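Long-range contact in glutathione S-transferase (Burkholderia glumae, PDB 4ISD), which binds glutathione and probably transfers it to electrophilic substrates: residues Cys144-Leu148 against Leu180-Pro186. Residues are numbered along the deposited sequence; the frame is centred on the assembly and turned at random.
Sequences CEKLL and LVACGDP
C144 and C183 bring the two backbones within 6.1 Å of each other, CA to CA, where one turn of helix 139-154 faces the 3-10 turn and loop that lead from helix 168-177 to helix 189-199. A disulfide joins them, SG of C144 to SG of C183 at 2.0 Å. Its torsion about the S-S bond is -85°, the negative sign making this a left-handed disulfide. In both cysteines SG sits beside the backbone N, anti to the carbonyl carbon, and each CB is directed at the other segment, which lets the sulfurs meet between the two chains.

Next to the bridge, L180 reaches the helix with the ends of its side chain, one methyl for each leucine. CD2 meets CD2 of L147 at 3.6 Å, while CD1 lies 3.9 Å from CD1 of L148, whose side chain runs at about a right angle to that of L180. L148 divides its methyls in turn: CD2 turns to the loop, 3.7 Å from CB of D185 and 3.8 Å from the carbonyl O of P186. L147, which is buried, also packs on F173 and L177 of helix 168-177 and on F115.

Lying within the all-helical C-terminal domain of the GST fold, the contact combines one covalent tie with a small apolar cluster. The covalent S-S bond limits how far the loop can separate from helix 139-154, while the leucine methyls pack beside it.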
ATOM      1  N   CYS A 144      19.112   4.435   3.353  1.00 63.16           N
ATOM      2  CA  CYS A 144      20.099   3.400   3.115  1.00 61.30           C
ATOM      3  C   CYS A 144      20.230   2.543   4.354  1.00 60.97           C
ATOM      4  O   CYS A 144      20.241   1.310   4.275  1.00 60.73           O
ATOM      5  CB  CYS A 144      21.450   4.026   2.773  1.00 59.21           C
ATOM      6  SG  CYS A 144      21.667   4.360   1.012  1.00 71.86           S
ATOM      7  N   GLU A 145      20.318   3.210   5.499  1.00 57.40           N
ATOM      8  CA  GLU A 145      20.526   2.535   6.770  1.00 59.30           C
ATOM      9  C   GLU A 145      19.328   1.658   7.110  1.00 62.74           C
ATOM     10  O   GLU A 145      19.470   0.488   7.493  1.00 58.46           O
ATOM     11  CB  GLU A 145      20.767   3.574   7.853  1.00 64.50           C
ATOM     12  CG  GLU A 145      20.869   3.039   9.254  1.00 76.40           C
ATOM     13  CD  GLU A 145      21.350   4.110  10.220  1.00 99.00           C
ATOM     14  OE1 GLU A 145      21.296   5.308   9.859  1.00102.69           O
ATOM     15  OE2 GLU A 145      21.794   3.757  11.334  1.00110.15           O
ATOM     16  N   LYS A 146      18.137   2.224   6.943  1.00 67.19           N
ATOM     17  CA  LYS A 146      16.912   1.507   7.250  1.00 60.30           C
ATOM     18  C   LYS A 146      16.783   0.296   6.338  1.00 50.48           C
ATOM     19  O   LYS A 146      16.382  -0.783   6.781  1.00 50.30           O
ATOM     20  CB  LYS A 146      15.705   2.431   7.115  1.00 60.68           C
ATOM     21  N   LEU A 147      17.148   0.466   5.070  1.00 45.20           N
ATOM     22  CA  LEU A 147      17.084  -0.639   4.112  1.00 45.45           C
ATOM     23  C   LEU A 147      18.026  -1.777   4.509  1.00 48.78           C
ATOM     24  O   LEU A 147      17.628  -2.936   4.562  1.00 38.58           O
ATOM     25  CB  LEU A 147      17.419  -0.167   2.696  1.00 43.72           C
ATOM     26  CG  LEU A 147      17.212  -1.288   1.678  1.00 42.26           C
ATOM     27  CD1 LEU A 147      15.799  -1.831   1.828  1.00 38.20           C
ATOM     28  CD2 LEU A 147      17.483  -0.837   0.241  1.00 38.53           C
ATOM     29  N   LEU A 148      19.274  -1.442   4.810  1.00 52.79           N
ATOM     30  CA  LEU A 148      20.250  -2.475   5.134  1.00 53.30           C
ATOM     31  C   LEU A 148      19.886  -3.201   6.419  1.00 55.94           C
ATOM     32  O   LEU A 148      20.042  -4.412   6.520  1.00 58.93           O
ATOM     33  CB  LEU A 148      21.648  -1.883   5.235  1.00 53.24           C
ATOM     34  CG  LEU A 148      22.756  -2.908   5.409  1.00 55.02           C
ATOM     35  CD1 LEU A 148      22.817  -3.803   4.195  1.00 55.79           C
ATOM     36  CD2 LEU A 148      24.067  -2.195   5.618  1.00 55.02           C
ATOM     37  N   LEU A 180      20.950  -0.842  -2.724  1.00 57.41           N
ATOM     38  CA  LEU A 180      22.047  -0.894  -1.767  1.00 56.10           C
ATOM     39  C   LEU A 180      23.364  -0.602  -2.481  1.00 52.80           C
ATOM     40  O   LEU A 180      24.319  -0.096  -1.881  1.00 46.88           O
ATOM     41  CB  LEU A 180      22.088  -2.254  -1.069  1.00 56.72           C
ATOM     42  CG  LEU A 180      20.976  -2.479  -0.040  1.00 51.88           C
ATOM     43  CD1 LEU A 180      21.156  -3.833   0.637  1.00 53.13           C
ATOM     44  CD2 LEU A 180      20.985  -1.360   0.988  1.00 47.32           C
ATOM     45  N   VAL A 181      23.384  -0.893  -3.778  1.00 52.58           N
ATOM     46  CA  VAL A 181      24.556  -0.664  -4.605  1.00 60.56           C
ATOM     47  C   VAL A 181      24.969   0.814  -4.618  1.00 67.96           C
ATOM     48  O   VAL A 181      26.154   1.130  -4.794  1.00 77.18           O
ATOM     49  CB  VAL A 181      24.348  -1.204  -6.048  1.00 68.40           C
ATOM     50  CG1 VAL A 181      23.458  -0.276  -6.839  1.00 79.52           C
ATOM     51  CG2 VAL A 181      25.668  -1.364  -6.751  1.00 66.25           C
ATOM     52  N   ALA A 182      24.009   1.714  -4.406  1.00 63.85           N
ATOM     53  CA  ALA A 182      24.295   3.154  -4.436  1.00 65.75           C
ATOM     54  C   ALA A 182      24.651   3.733  -3.060  1.00 70.07           C
ATOM     55  O   ALA A 182      24.976   4.922  -2.935  1.00 68.19           O
ATOM     56  CB  ALA A 182      23.133   3.914  -5.043  1.00 52.39           C
ATOM     57  N   CYS A 183      24.586   2.886  -2.035  1.00 59.00           N
ATOM     58  CA  CYS A 183      24.871   3.309  -0.669  1.00 63.58           C
ATOM     59  C   CYS A 183      26.361   3.194  -0.367  1.00 67.36           C
ATOM     60  O   CYS A 183      27.174   2.993  -1.268  1.00 71.72           O
ATOM     61  CB  CYS A 183      24.052   2.492   0.338  1.00 66.55           C
ATOM     62  SG  CYS A 183      22.232   2.605   0.141  1.00 93.23           S
ATOM     63  N   GLY A 184      26.713   3.319   0.906  1.00 67.14           N
ATOM     64  CA  GLY A 184      28.103   3.350   1.300  1.00 69.47           C
ATOM     65  C   GLY A 184      28.398   2.476   2.500  1.00 72.15           C
ATOM     66  O   GLY A 184      29.422   2.648   3.169  1.00 82.32           O
ATOM     67  N   ASP A 185      27.498   1.541   2.781  1.00 65.41           N
ATOM     68  CA  ASP A 185      27.751   0.539   3.811  1.00 71.01           C
ATOM     69  C   ASP A 185      28.053  -0.829   3.190  1.00 68.24           C
ATOM     70  O   ASP A 185      27.531  -1.172   2.129  1.00 63.05           O
ATOM     71  CB  ASP A 185      26.568   0.444   4.776  1.00 74.06           C
ATOM     72  CG  ASP A 185      26.614   1.502   5.864  1.00 80.64           C
ATOM     73  OD1 ASP A 185      27.377   2.484   5.719  1.00 84.78           O
ATOM     74  OD2 ASP A 185      25.884   1.347   6.864  1.00 81.19           O
ATOM     75  N   PRO A 186      28.925  -1.610   3.835  1.00 73.47           N
ATOM     76  CA  PRO A 186      29.155  -2.937   3.252  1.00 69.60           C
ATOM     77  C   PRO A 186      27.925  -3.827   3.400  1.00 60.88           C
ATOM     78  O   PRO A 186      27.270  -3.819   4.451  1.00 57.03           O
ATOM     79  CB  PRO A 186      30.354  -3.482   4.047  1.00 68.91           C
ATOM     80  CG  PRO A 186      30.433  -2.638   5.282  1.00 73.26           C
ATOM     81  CD  PRO A 186      29.883  -1.289   4.908  1.00 78.01           C
TER